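Putative peptidase (Chlamydophila abortus, PDB 3CE2) is a putative zinc metallopeptidase of the M3B oligopeptidase F family that probably cleaves a variety of small bioactive peptides. Local coordinates at residues Q359-K364 with H406-Y411; V386-T391 with S398-E403. All blocks are in the same frame, centred on the assembly; numbering follows the deposited sequence.

Interaction 1 (Q359-K364 with H406-Y411); sequences QGWVDK and HSMHSY. With ZN (zinc ion), chain D.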
# COMPACT_ATOMS: atom_id res chain seq x y z
N GLN A 359 22.25 -14.67 -6.41
CA GLN A 359 21.60 -14.26 -7.65
C GLN A 359 21.71 -12.75 -7.91
O GLN A 359 21.28 -12.27 -8.97
CB GLN A 359 20.11 -14.68 -7.63
CG GLN A 359 19.76 -15.89 -8.50
CD GLN A 359 20.91 -16.90 -8.60
OE1 GLN A 359 21.54 -17.03 -9.65
NE2 GLN A 359 21.18 -17.62 -7.51
N GLY A 360 22.25 -12.00 -6.95
CA GLY A 360 22.38 -10.55 -7.09
C GLY A 360 21.10 -9.73 -7.08
O GLY A 360 20.98 -8.73 -7.77
N TRP A 361 20.12 -10.14 -6.29
CA TRP A 361 18.88 -9.39 -6.19
C TRP A 361 19.05 -8.10 -5.37
O TRP A 361 18.42 -7.08 -5.63
CB TRP A 361 17.83 -10.26 -5.49
CG TRP A 361 17.29 -11.36 -6.33
CD1 TRP A 361 17.82 -11.87 -7.48
CD2 TRP A 361 16.10 -12.10 -6.07
NE1 TRP A 361 17.02 -12.87 -7.96
CE2 TRP A 361 15.96 -13.05 -7.11
CE3 TRP A 361 15.12 -12.06 -5.06
CZ2 TRP A 361 14.90 -13.95 -7.17
CZ3 TRP A 361 14.07 -12.95 -5.11
CH2 TRP A 361 13.96 -13.89 -6.16
N VAL A 362 19.93 -8.19 -4.37
CA VAL A 362 20.00 -7.23 -3.29
C VAL A 362 21.15 -6.26 -3.38
O VAL A 362 22.30 -6.66 -3.46
CB VAL A 362 20.26 -7.95 -1.99
CG1 VAL A 362 19.61 -7.21 -0.86
CG2 VAL A 362 19.77 -9.38 -2.09
N ASP A 363 20.83 -4.98 -3.32
CA ASP A 363 21.84 -4.00 -2.96
C ASP A 363 21.82 -3.80 -1.44
O ASP A 363 20.95 -3.13 -0.90
CB ASP A 363 21.57 -2.69 -3.68
CG ASP A 363 22.84 -1.96 -4.03
OD1 ASP A 363 23.60 -2.45 -4.89
OD2 ASP A 363 23.08 -0.90 -3.43
N LYS A 364 22.78 -4.39 -0.74
CA LYS A 364 22.69 -4.52 0.72
C LYS A 364 22.82 -3.30 1.65
O LYS A 364 22.10 -3.20 2.65
CB LYS A 364 23.69 -5.57 1.22
CG LYS A 364 23.40 -6.95 0.71
CD LYS A 364 24.42 -7.93 1.23
CE LYS A 364 24.57 -9.08 0.29
NZ LYS A 364 26.01 -9.26 0.07
N HIS A 406 7.35 -8.84 -1.30
CA HIS A 406 6.98 -8.19 -2.58
C HIS A 406 7.72 -8.87 -3.69
O HIS A 406 7.19 -9.12 -4.76
CB HIS A 406 7.38 -6.71 -2.64
CG HIS A 406 6.57 -5.81 -1.77
ND1 HIS A 406 5.20 -5.88 -1.68
CD2 HIS A 406 6.95 -4.77 -0.99
CE1 HIS A 406 4.77 -4.95 -0.85
NE2 HIS A 406 5.81 -4.27 -0.41
N SER A 407 8.99 -9.13 -3.44
CA SER A 407 9.88 -9.67 -4.43
C SER A 407 9.45 -11.05 -4.92
O SER A 407 9.33 -11.25 -6.12
CB SER A 407 11.31 -9.68 -3.90
OG SER A 407 11.82 -8.36 -4.02
N MET A 408 9.23 -11.99 -4.01
CA MET A 408 8.73 -13.30 -4.37
C MET A 408 7.38 -13.22 -5.09
O MET A 408 7.17 -13.89 -6.14
CB MET A 408 8.69 -14.22 -3.16
CG MET A 408 10.10 -14.56 -2.64
SD MET A 408 11.12 -15.47 -3.86
CE MET A 408 10.53 -17.13 -3.60
N HIS A 409 6.48 -12.38 -4.59
CA HIS A 409 5.18 -12.16 -5.26
C HIS A 409 5.47 -11.85 -6.73
O HIS A 409 4.94 -12.52 -7.64
CB HIS A 409 4.45 -10.99 -4.62
CG HIS A 409 2.99 -10.91 -4.91
ND1 HIS A 409 2.38 -11.66 -5.90
CD2 HIS A 409 2.01 -10.15 -4.36
CE1 HIS A 409 1.08 -11.37 -5.93
NE2 HIS A 409 0.84 -10.45 -5.01
N SER A 410 6.31 -10.84 -6.95
CA SER A 410 6.58 -10.36 -8.32
C SER A 410 7.26 -11.42 -9.17
O SER A 410 6.96 -11.60 -10.36
CB SER A 410 7.43 -9.10 -8.29
OG SER A 410 6.60 -7.94 -8.20
N TYR A 411 8.18 -12.14 -8.55
CA TYR A 411 8.93 -13.16 -9.19
C TYR A 411 7.96 -14.22 -9.67
O TYR A 411 7.93 -14.56 -10.85
CB TYR A 411 9.92 -13.73 -8.19
CG TYR A 411 10.55 -15.02 -8.59
CD1 TYR A 411 11.68 -15.04 -9.40
CD2 TYR A 411 10.03 -16.23 -8.16
CE1 TYR A 411 12.28 -16.24 -9.77
CE2 TYR A 411 10.61 -17.45 -8.52
CZ TYR A 411 11.73 -17.44 -9.34
OH TYR A 411 12.31 -18.64 -9.70
ZN ZN D . 5.57 -2.82 1.20
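Three side chains of one helical turn, S407, M408 and Y411, receive the benzo end of the W361 indole. The sulfur contact is made at the ring edge: M408 SD comes to the rim of the six-membered ring close to its plane, 4.0 Å from W361 CH2, and lies 82° off the ring normal, a Met-aromatic contact. The methionine chain, bent at chi2 and chi3, reaches outward from the helix and sets its sulfur beside the indole rim; a flexible thioether suits such a place.

The aromatic contact is less regular. Y411 CD1 lies 4.1 Å from W361 CZ2. The two ring planes are inclined at 44°, so the pair is neither a stack nor a T. A looser van der Waals contact completes the set, with S407 CB 4.4 Å from W361 CZ3; a small residue here lets the large indole reach the helix.

The metal bond belongs to the same helix: H406 NE2 holds the zinc ion at 2.2 Å, with H402 and E430 completing the protein ligands. W361 also stacks on the ring of H383 and touches P384. The indole thus bridges from the lead-in to strand 362-363 to the S407, M408 and Y411 face of helix 394-416, while M408 also meets Y348 and T351 of helix 345-357.

Interaction 2 (V386-T391 with S398-E403); sequences VLLNYT and SVIAHE. With ZN (zinc ion), chain D.
The HExxH helix of this M3-family metallopeptidase, 394-416, packs here against the small mixed sheet through its central strand, 385-387, and the residues that follow it. H402, the first histidine of the motif, binds the zinc ion through NE2 at 2.1 Å, and E403 is the glutamate that, in enzymes of this clan, usually activates the catalytic water. H406 and E430 are the other protein ligands of the metal, and E437 accepts a hydrogen bond from H402 ND1, fixing the rotation of the imidazole.

E403 divides its labour. Its CB rests 3.8 Å from V386 CG1; valine, compact and branched at CB, suits a strand that faces a helix. The carboxylate is carried away from the valine and its OE1 is hydrogen-bonded to S376 of the neighbouring strand.

One turn earlier, I400 fills the space between L388 and Y390. With CG1 anti to the carbonyl carbon (chi1 -66°) and the chain extended beyond it, the isoleucine offers its middle to the leucine and its end to the tyrosine. The tyrosine is amphipathic in use: the ring supplies carbon surface, while OH is hydrogen-bonded to the backbone O of Y328. I400 CD1 meets this ring obliquely, 4.0 Å from Y390 CE1, and L388 CD2 lies 3.7 Å from I400 CG1.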
# COMPACT_ATOMS: atom_id res chain seq x y z
N VAL A 386 16.04 -5.78 -4.92
CA VAL A 386 15.72 -5.24 -3.62
C VAL A 386 16.78 -4.23 -3.23
O VAL A 386 17.96 -4.57 -3.11
CB VAL A 386 15.76 -6.33 -2.56
CG1 VAL A 386 15.45 -5.74 -1.22
CG2 VAL A 386 14.79 -7.39 -2.91
N LEU A 387 16.34 -2.99 -3.04
CA LEU A 387 17.20 -1.99 -2.43
C LEU A 387 17.04 -1.93 -0.90
O LEU A 387 15.98 -1.63 -0.37
CB LEU A 387 16.94 -0.63 -3.04
CG LEU A 387 17.91 0.42 -2.50
CD1 LEU A 387 18.29 1.42 -3.60
CD2 LEU A 387 17.33 1.10 -1.24
N LEU A 388 18.13 -2.23 -0.21
CA LEU A 388 18.21 -2.18 1.24
C LEU A 388 19.19 -1.09 1.71
O LEU A 388 20.06 -0.61 0.94
CB LEU A 388 18.70 -3.54 1.76
CG LEU A 388 17.81 -4.61 2.42
CD1 LEU A 388 16.49 -4.76 1.76
CD2 LEU A 388 18.51 -5.96 2.47
N ASN A 389 19.06 -0.70 2.98
CA ASN A 389 20.09 0.09 3.66
C ASN A 389 20.43 -0.63 4.96
O ASN A 389 20.18 -0.13 6.07
CB ASN A 389 19.61 1.52 3.88
CG ASN A 389 19.84 2.39 2.66
OD1 ASN A 389 20.98 2.78 2.36
ND2 ASN A 389 18.76 2.68 1.92
N TYR A 390 20.98 -1.83 4.82
CA TYR A 390 21.00 -2.79 5.91
C TYR A 390 21.87 -2.29 7.04
O TYR A 390 23.03 -2.02 6.82
CB TYR A 390 21.46 -4.17 5.42
CG TYR A 390 21.33 -5.17 6.51
CD1 TYR A 390 20.09 -5.70 6.84
CD2 TYR A 390 22.43 -5.52 7.29
CE1 TYR A 390 19.95 -6.59 7.90
CE2 TYR A 390 22.30 -6.41 8.35
CZ TYR A 390 21.05 -6.94 8.66
OH TYR A 390 20.90 -7.83 9.71
N THR A 391 21.32 -2.18 8.25
CA THR A 391 22.11 -1.65 9.38
C THR A 391 22.33 -2.65 10.53
O THR A 391 23.18 -2.42 11.38
CB THR A 391 21.58 -0.27 9.95
OG1 THR A 391 20.17 -0.35 10.26
CG2 THR A 391 21.81 0.86 8.95
N SER A 398 13.27 -7.55 9.47
CA SER A 398 11.89 -7.61 9.02
C SER A 398 11.66 -6.85 7.69
O SER A 398 10.74 -7.16 6.92
CB SER A 398 10.95 -7.09 10.10
OG SER A 398 10.74 -5.72 9.89
N VAL A 399 12.51 -5.86 7.43
CA VAL A 399 12.45 -5.14 6.16
C VAL A 399 12.86 -6.09 5.02
O VAL A 399 12.27 -6.09 3.93
CB VAL A 399 13.30 -3.84 6.21
CG1 VAL A 399 13.54 -3.29 4.83
CG2 VAL A 399 12.61 -2.80 7.07
N ILE A 400 13.86 -6.93 5.27
CA ILE A 400 14.18 -8.00 4.34
C ILE A 400 12.97 -8.93 4.16
O ILE A 400 12.63 -9.29 3.03
CB ILE A 400 15.33 -8.86 4.83
CG1 ILE A 400 16.61 -8.06 4.87
CG2 ILE A 400 15.52 -10.07 3.95
CD1 ILE A 400 17.74 -8.87 5.45
N ALA A 401 12.32 -9.31 5.27
CA ALA A 401 11.14 -10.17 5.18
C ALA A 401 10.02 -9.48 4.39
O ALA A 401 9.36 -10.12 3.58
CB ALA A 401 10.64 -10.59 6.56
N HIS A 402 9.85 -8.19 4.62
CA HIS A 402 8.84 -7.41 3.89
C HIS A 402 9.15 -7.33 2.39
O HIS A 402 8.32 -7.69 1.55
CB HIS A 402 8.79 -6.01 4.48
CG HIS A 402 7.69 -5.15 3.96
ND1 HIS A 402 6.49 -4.99 4.63
CD2 HIS A 402 7.61 -4.36 2.86
CE1 HIS A 402 5.72 -4.15 3.96
NE2 HIS A 402 6.37 -3.77 2.87
N GLU A 403 10.35 -6.86 2.07
CA GLU A 403 10.74 -6.68 0.68
C GLU A 403 10.87 -8.03 -0.01
O GLU A 403 10.56 -8.15 -1.19
CB GLU A 403 12.04 -5.87 0.56
CG GLU A 403 11.91 -4.43 1.08
CD GLU A 403 10.72 -3.67 0.49
OE1 GLU A 403 10.13 -4.11 -0.52
OE2 GLU A 403 10.35 -2.62 1.05
ZN ZN D . 5.57 -2.82 1.20

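Overall arrangement
Both contacts lean on helix 394-416, at successive levels: interaction 2 takes its 398-403 part and interaction 1 its 406-411 part, their centres about 10 Å apart. The facing segments are also joined to each other, since strands 362-363 and 385-387 are parallel neighbours; W361 O lies 2.8 Å from V386 N and K364 O 2.8 Å from Y390 N, both probable hydrogen bonds. Along the chain, interaction 2 is nested within the loop that interaction 1 closes. Each contributes one histidine, H402 or H406, to the same zinc ion, so both contacts pack against the helix that, with E430, holds the metal.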